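L-asparaginase I (Vibrio cholerae, PDB 2OCD) probably catalyses the hydrolysis of L-asparagine to L-aspartate and ammonium, as a homotetrameric cytoplasmic type I asparaginase. Local coordinates at residues B[118-121]-B[122-125]; B[155-158]-B[159-162]; B[321-324]-B[325-329]. All coordinates share one frame; numbering follows the deposited sequence.

Contact 1: residues B[118-121]-B[122-125]; sequences QIPL and ADLR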
loop_
_atom_site.group_PDB
_atom_site.type_symbol
_atom_site.label_atom_id
_atom_site.label_comp_id
_atom_site.label_asym_id
_atom_site.label_seq_id
_atom_site.Cartn_x
_atom_site.Cartn_y
_atom_site.Cartn_z
ATOM N N GLN B 118 -1.504 -11.805 19.467
ATOM C CA GLN B 118 -0.538 -12.836 19.124
ATOM C C GLN B 118 0.358 -13.081 20.300
ATOM O O GLN B 118 0.799 -14.183 20.500
ATOM C CB GLN B 118 0.375 -12.397 17.966
ATOM C CG GLN B 118 -0.305 -12.247 16.640
ATOM C CD GLN B 118 0.656 -11.729 15.540
ATOM O OE1 GLN B 118 0.303 -10.811 14.761
ATOM N NE2 GLN B 118 1.874 -12.311 15.480
ATOM N N ILE B 119 0.688 -12.024 21.025
ATOM C CA ILE B 119 1.696 -12.092 22.076
ATOM C C ILE B 119 0.998 -11.921 23.436
ATOM O O ILE B 119 0.174 -11.024 23.606
ATOM C CB ILE B 119 2.754 -10.957 21.896
ATOM C CG1 ILE B 119 3.436 -11.002 20.512
ATOM C CG2 ILE B 119 3.794 -11.026 22.940
ATOM C CD1 ILE B 119 4.205 -12.264 20.230
ATOM N N PRO B 120 1.336 -12.747 24.429
ATOM C CA PRO B 120 0.657 -12.464 25.689
ATOM C C PRO B 120 0.915 -11.050 26.185
ATOM O O PRO B 120 1.978 -10.533 25.952
ATOM C CB PRO B 120 1.262 -13.466 26.664
ATOM C CG PRO B 120 1.984 -14.440 25.837
ATOM C CD PRO B 120 2.289 -13.854 24.516
ATOM N N LEU B 121 -0.049 -10.458 26.875
ATOM C CA LEU B 121 0.086 -9.132 27.529
ATOM C C LEU B 121 1.351 -9.017 28.386
ATOM O O LEU B 121 2.049 -7.984 28.368
ATOM C CB LEU B 121 -1.154 -8.815 28.407
ATOM C CG LEU B 121 -1.470 -7.362 28.840
ATOM C CD1 LEU B 121 -1.724 -6.350 27.637
ATOM C CD2 LEU B 121 -2.656 -7.371 29.811
ATOM N N ALA B 122 1.654 -10.067 29.138
ATOM C CA ALA B 122 2.843 -10.008 29.988
ATOM C C ALA B 122 4.155 -9.894 29.171
ATOM O O ALA B 122 5.135 -9.343 29.667
ATOM C CB ALA B 122 2.899 -11.203 30.941
ATOM N N ASP B 123 4.174 -10.415 27.936
ATOM C CA ASP B 123 5.399 -10.484 27.130
ATOM C C ASP B 123 5.651 -9.005 26.738
ATOM O O ASP B 123 4.704 -8.237 26.529
ATOM C CB ASP B 123 5.213 -11.424 25.878
ATOM C CG ASP B 123 5.925 -12.884 25.979
ATOM O OD1 ASP B 123 6.389 -13.338 27.055
ATOM O OD2 ASP B 123 6.013 -13.609 24.918
ATOM N N LEU B 124 6.912 -8.590 26.669
ATOM C CA LEU B 124 7.250 -7.208 26.266
ATOM C C LEU B 124 6.655 -6.845 24.885
ATOM O O LEU B 124 6.541 -7.695 24.012
ATOM C CB LEU B 124 8.775 -7.030 26.269
ATOM C CG LEU B 124 9.419 -5.671 25.946
ATOM C CD1 LEU B 124 8.924 -4.553 26.836
ATOM C CD2 LEU B 124 10.913 -5.810 26.053
ATOM N N ARG B 125 6.261 -5.589 24.704
ATOM C CA ARG B 125 5.642 -5.088 23.437
ATOM C C ARG B 125 4.565 -5.990 22.787
ATOM O O ARG B 125 4.477 -6.126 21.551
ATOM C CB ARG B 125 6.713 -4.640 22.414
ATOM C CG ARG B 125 7.601 -5.712 21.797
ATOM C CD ARG B 125 8.903 -5.101 21.163
ATOM N NE ARG B 125 8.575 -3.988 20.296
ATOM C CZ ARG B 125 8.209 -4.091 19.027
ATOM N NH1 ARG B 125 8.169 -5.255 18.422
ATOM N NH2 ARG B 125 7.892 -3.008 18.337
#
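A type I beta turn runs from P120 to D123, with L121 and A122 at its corners, closed by a hydrogen bond from D123 N to P120 O of 3.0 Å that is bent to 143° at the hydrogen. The turn sits in the loop between strand 112-115 and helix 127-141 of the N-terminal asparaginase region. Proline suits the entry position, because its ring holds phi near -58° and its extended backbone leads into the turn, while L121 and A122 take the helical backbone angles of the two corners.

The side-chain contact is made by I119 and D123, which cross at about a right angle. The methyl CG2 of I119 meets D123 CB at 3.3 Å. With CG1 beside the backbone N (chi1 -57°), CG2 is left anti to that N and faces D123. The carboxylate of D123 continues past this methyl and runs alongside the proline ring, the two pointing the same way. Aspartate thus serves both neighbours, its one CB meeting the I119 methyl and the carboxylate beyond it lying beside the P120 ring; its side chain also touches K19.

L121 and A122 turn their side chains outward from the turn and pack on helix 31-35, where small and branched apolar groups fit against L35; L121 is also bonded through its backbone to I15. P120 also touches T14, the predicted nucleophile, about 4 Å away between side chains, which puts the turn beside the probable active site. The loop also reaches the second subunit: A122 O accepts from R43 of that chain, and I119 packs on its I185.

Of the carboxylate oxygens, OD2 comes nearest the proline ring, 3.8 Å from P120 CD.

Contact 2: residues B[155-158]-B[159-162]; sequences LMRG and NRSR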
loop_
_atom_site.group_PDB
_atom_site.type_symbol
_atom_site.label_atom_id
_atom_site.label_comp_id
_atom_site.label_asym_id
_atom_site.label_seq_id
_atom_site.Cartn_x
_atom_site.Cartn_y
_atom_site.Cartn_z
ATOM N N LEU B 155 -11.422 -2.052 13.330
ATOM C CA LEU B 155 -12.576 -2.724 13.835
ATOM C C LEU B 155 -13.368 -3.178 12.655
ATOM O O LEU B 155 -13.803 -2.349 11.861
ATOM C CB LEU B 155 -13.429 -1.754 14.634
ATOM C CG LEU B 155 -14.657 -2.408 15.266
ATOM C CD1 LEU B 155 -14.200 -3.330 16.407
ATOM C CD2 LEU B 155 -15.696 -1.341 15.731
HETATM N N MSE B 156 -13.606 -4.477 12.554
HETATM C CA MSE B 156 -14.342 -5.008 11.417
HETATM C C MSE B 156 -15.658 -5.601 11.820
HETATM O O MSE B 156 -15.799 -6.055 12.925
HETATM C CB MSE B 156 -13.509 -6.061 10.701
HETATM C CG MSE B 156 -12.208 -5.513 10.149
HETATM SE SE MSE B 156 -10.853 -6.921 10.122
HETATM C CE MSE B 156 -10.026 -6.465 11.900
ATOM N N ARG B 157 -16.625 -5.622 10.906
ATOM C CA ARG B 157 -17.866 -6.367 11.170
ATOM C C ARG B 157 -17.508 -7.822 11.450
ATOM O O ARG B 157 -16.783 -8.423 10.694
ATOM C CB ARG B 157 -18.841 -6.248 10.005
ATOM C CG ARG B 157 -20.152 -6.967 10.241
ATOM C CD ARG B 157 -21.279 -6.525 9.269
ATOM N NE ARG B 157 -21.711 -5.170 9.570
ATOM C CZ ARG B 157 -22.175 -4.292 8.696
ATOM N NH1 ARG B 157 -22.306 -4.598 7.434
ATOM N NH2 ARG B 157 -22.503 -3.084 9.106
ATOM N N GLY B 158 -17.994 -8.366 12.558
ATOM C CA GLY B 158 -17.646 -9.702 12.994
ATOM C C GLY B 158 -17.868 -10.735 11.942
ATOM O O GLY B 158 -16.965 -11.506 11.600
ATOM N N ASN B 159 -19.065 -10.734 11.363
ATOM C CA ASN B 159 -19.394 -11.701 10.310
ATOM C C ASN B 159 -18.884 -11.331 8.920
ATOM O O ASN B 159 -19.155 -12.056 7.965
ATOM C CB ASN B 159 -20.888 -11.976 10.294
ATOM C CG ASN B 159 -21.711 -10.767 9.919
ATOM O OD1 ASN B 159 -21.225 -9.835 9.300
ATOM N ND2 ASN B 159 -22.983 -10.790 10.305
ATOM N N ARG B 160 -18.115 -10.250 8.785
ATOM C CA ARG B 160 -17.374 -10.013 7.523
ATOM C C ARG B 160 -15.868 -10.378 7.583
ATOM O O ARG B 160 -15.118 -10.147 6.600
ATOM C CB ARG B 160 -17.480 -8.574 7.086
ATOM C CG ARG B 160 -18.877 -8.141 6.877
ATOM C CD ARG B 160 -19.404 -8.725 5.612
ATOM N NE ARG B 160 -20.351 -7.819 4.975
ATOM C CZ ARG B 160 -20.584 -7.806 3.676
ATOM N NH1 ARG B 160 -19.943 -8.662 2.879
ATOM N NH2 ARG B 160 -21.459 -6.937 3.186
ATOM N N SER B 161 -15.457 -11.013 8.684
ATOM C CA SER B 161 -14.048 -11.147 8.985
ATOM C C SER B 161 -13.473 -12.497 8.724
ATOM O O SER B 161 -14.156 -13.486 8.783
ATOM C CB SER B 161 -13.791 -10.749 10.454
ATOM O OG SER B 161 -13.830 -9.320 10.551
ATOM N N ARG B 162 -12.194 -12.524 8.428
ATOM C CA ARG B 162 -11.466 -13.752 8.537
ATOM C C ARG B 162 -9.987 -13.570 8.764
ATOM O O ARG B 162 -9.435 -12.525 8.491
ATOM C CB ARG B 162 -11.733 -14.665 7.358
ATOM C CG ARG B 162 -11.727 -14.018 5.978
ATOM C CD ARG B 162 -12.817 -14.624 5.077
ATOM N NE ARG B 162 -12.314 -15.570 4.074
ATOM C CZ ARG B 162 -11.841 -16.804 4.295
ATOM N NH1 ARG B 162 -11.742 -17.343 5.523
ATOM N NH2 ARG B 162 -11.441 -17.513 3.245
#
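R157 O is gripped by two donors as the chain leaves strand 154-157. The backbone N of R160 reaches it at 3.0 Å, and the hydroxyl OG of S161 donates to the same R157 O at 3.1 Å; they arrive from opposite faces of the carbonyl plane. Serine suits this place because a short side chain can bring its hydroxyl back to the main chain. With OG beside its own backbone N (chi1 -76°), it also lies against the strand, 3.3 Å from M156 CB. A bond from S161 N to G158 O, 3.3 Å long, adds a third, weak tie across the turn.

The arginine stems pack beside one another. R157 CB lies 3.7 Å from R160 CG, and both side chains point the same way. Their guanidinium planes are 24° apart, but the groups meet edge to edge and not face to face, with R157 NH1 4.5 Å from R160 NE. N159 also lies side by side with R157, pointing the same way: its OD1 rests 3.2 Å from R157 CG, with the amide steeply turned, 77°, from the guanidinium plane. The long aliphatic part of arginine thus provides packing surface while its charged end travels on to other partners.

Those partners form the next shell. R157 NE makes a salt bridge with E146, and its NH1 bonds to G333 O, which R160 NE also reaches weakly; this shared acceptor would ease the nearness of the two positive groups. N159 ND2 donates to S102 OG and to R332 O, fixing the amide between helix 94-104 and the chain's C-terminal end. M156 is held in the sheet by backbone bonding to L149 of the neighbouring strand.

The arrangement is a short 3-10 turn at the end of a beta strand, connecting strand 154-157 of the mixed N-terminal sheet to strand 162-166.

Contact 3: residues B[321-324]-B[325-329]; sequences EEVK and AKMQQ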
loop_
_atom_site.group_PDB
_atom_site.type_symbol
_atom_site.label_atom_id
_atom_site.label_comp_id
_atom_site.label_asym_id
_atom_site.label_seq_id
_atom_site.Cartn_x
_atom_site.Cartn_y
_atom_site.Cartn_z
ATOM N N GLU B 321 -37.659 -24.609 3.376
ATOM C CA GLU B 321 -37.852 -23.426 2.504
ATOM C C GLU B 321 -37.591 -22.113 3.238
ATOM O O GLU B 321 -37.010 -21.176 2.730
ATOM C CB GLU B 321 -39.305 -23.402 1.964
ATOM C CG GLU B 321 -39.652 -24.551 1.034
ATOM C CD GLU B 321 -38.811 -24.592 -0.291
ATOM O OE1 GLU B 321 -38.252 -23.550 -0.718
ATOM O OE2 GLU B 321 -38.710 -25.700 -0.903
ATOM N N GLU B 322 -38.049 -22.067 4.459
ATOM C CA GLU B 322 -37.788 -20.939 5.300
ATOM C C GLU B 322 -36.258 -20.705 5.528
ATOM O O GLU B 322 -35.762 -19.571 5.460
ATOM C CB GLU B 322 -38.578 -21.156 6.581
ATOM C CG GLU B 322 -38.714 -19.964 7.471
ATOM C CD GLU B 322 -39.782 -20.190 8.594
ATOM O OE1 GLU B 322 -40.332 -21.354 8.785
ATOM O OE2 GLU B 322 -40.053 -19.164 9.275
ATOM N N VAL B 323 -35.505 -21.772 5.767
ATOM C CA VAL B 323 -34.061 -21.651 5.956
ATOM C C VAL B 323 -33.537 -21.110 4.639
ATOM O O VAL B 323 -32.762 -20.097 4.614
ATOM C CB VAL B 323 -33.420 -23.017 6.275
ATOM C CG1 VAL B 323 -31.880 -22.966 6.121
ATOM C CG2 VAL B 323 -33.882 -23.563 7.671
ATOM N N LYS B 324 -34.019 -21.738 3.546
ATOM C CA LYS B 324 -33.549 -21.415 2.179
ATOM C C LYS B 324 -33.704 -19.931 1.904
ATOM O O LYS B 324 -32.716 -19.248 1.604
ATOM C CB LYS B 324 -34.275 -22.249 1.106
ATOM C CG LYS B 324 -33.432 -22.655 -0.134
ATOM C CD LYS B 324 -34.310 -22.664 -1.387
ATOM C CE LYS B 324 -33.753 -23.464 -2.603
ATOM N NZ LYS B 324 -34.695 -23.293 -3.745
ATOM N N ALA B 325 -34.933 -19.442 2.098
ATOM C CA ALA B 325 -35.268 -18.014 1.988
ATOM C C ALA B 325 -34.396 -17.124 2.877
ATOM O O ALA B 325 -33.836 -16.138 2.413
ATOM C CB ALA B 325 -36.749 -17.778 2.273
ATOM N N LYS B 326 -34.222 -17.492 4.136
ATOM C CA LYS B 326 -33.445 -16.678 5.064
ATOM C C LYS B 326 -31.955 -16.610 4.720
ATOM O O LYS B 326 -31.311 -15.587 4.919
ATOM C CB LYS B 326 -33.644 -17.198 6.475
ATOM C CG LYS B 326 -34.569 -16.359 7.422
ATOM C CD LYS B 326 -35.960 -16.233 7.013
ATOM C CE LYS B 326 -36.699 -15.188 7.934
ATOM N NZ LYS B 326 -36.267 -13.699 7.757
HETATM N N MSE B 327 -31.386 -17.695 4.210
HETATM C CA MSE B 327 -29.990 -17.690 3.801
HETATM C C MSE B 327 -29.747 -16.618 2.720
HETATM O O MSE B 327 -28.633 -16.055 2.607
HETATM C CB MSE B 327 -29.596 -19.059 3.218
HETATM C CG MSE B 327 -29.357 -20.162 4.207
HETATM SE SE MSE B 327 -27.814 -19.683 5.287
HETATM C CE MSE B 327 -26.407 -20.078 4.010
ATOM N N GLN B 328 -30.791 -16.332 1.939
ATOM C CA GLN B 328 -30.707 -15.340 0.858
ATOM C C GLN B 328 -31.100 -13.944 1.320
ATOM O O GLN B 328 -31.208 -13.027 0.524
ATOM C CB GLN B 328 -31.603 -15.769 -0.315
ATOM C CG GLN B 328 -31.088 -17.035 -1.018
ATOM C CD GLN B 328 -32.104 -17.621 -2.047
ATOM O OE1 GLN B 328 -33.062 -18.296 -1.658
ATOM N NE2 GLN B 328 -31.849 -17.408 -3.350
ATOM N N GLN B 329 -31.348 -13.773 2.599
ATOM C CA GLN B 329 -31.721 -12.472 3.094
ATOM C C GLN B 329 -30.628 -11.961 4.042
ATOM O O GLN B 329 -29.972 -12.771 4.711
ATOM C CB GLN B 329 -33.101 -12.573 3.742
ATOM C CG GLN B 329 -33.499 -11.434 4.668
ATOM C CD GLN B 329 -34.820 -11.742 5.407
ATOM O OE1 GLN B 329 -35.184 -12.918 5.627
ATOM N NE2 GLN B 329 -35.537 -10.704 5.771
#
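V323 and M327 stand one helical turn apart and meet side chain to side chain, V323 CG1 lying 4.2 Å from M327 CG. M327, a selenomethionine, has CG beside its backbone N (chi1 -77°), which also sets that carbon 3.4 Å from V323 O. Its chain then bends again at both following torsions, carrying the selenium end away from the preceding turn toward the interior. A flexible, apolar chain suits this buried position: it reaches L310 and L313 of helix 303-315 as well as V269 in the sheet, while the compact branched V323 packs against L313 and I267.

K326 follows a different course. Its CB lies 3.3 Å from E322 O, and bends at chi2 (63°) and chi4 (69°) lead the chain away to a hydrogen bond between NZ and Q329 OE1, very short at 2.5 Å and of doubtful exact length. The carboxylate of E322 keeps farther off, its OE2 6.8 Å from K326 NZ, too far for a salt bridge, so any attraction is probably weak.

These residues belong to helix 320-327, which packs in the C-terminal domain over its parallel sheet and beside helix 303-315. Three successive i to i+4 bonds hold the backbone: A325 N to E321 O is almost straight at the hydrogen, and is followed by K326 N to E322 O and M327 N to V323 O.

A325, with just a methyl, lies at the exposed surface and sets CB near E321 O. Q328, extended beyond CG, runs past K324 O and packs on I296. Just beyond, the K309 amine from helix 303-315 donates to the carbonyls of M327 and Q329.

The three contacts follow one another along the chain, and none touches another. Contact 1 and contact 2 both belong to the N-terminal asparaginase region, with centres 24 Å apart; contact 3 lies in the C-terminal region, across the chain's centre from contact 1 and 44 Å from it between centres. Contact 2 is the central one, its centre about 6 Å from that of the chain and 22 Å from that of contact 3. Contact 1 lies against the predicted active-site T14, about 4 Å between the side chains of P120 and T14. The side chains of I119 and M156 are each about 10 Å from that of T91, and contact 3 is away from these sites.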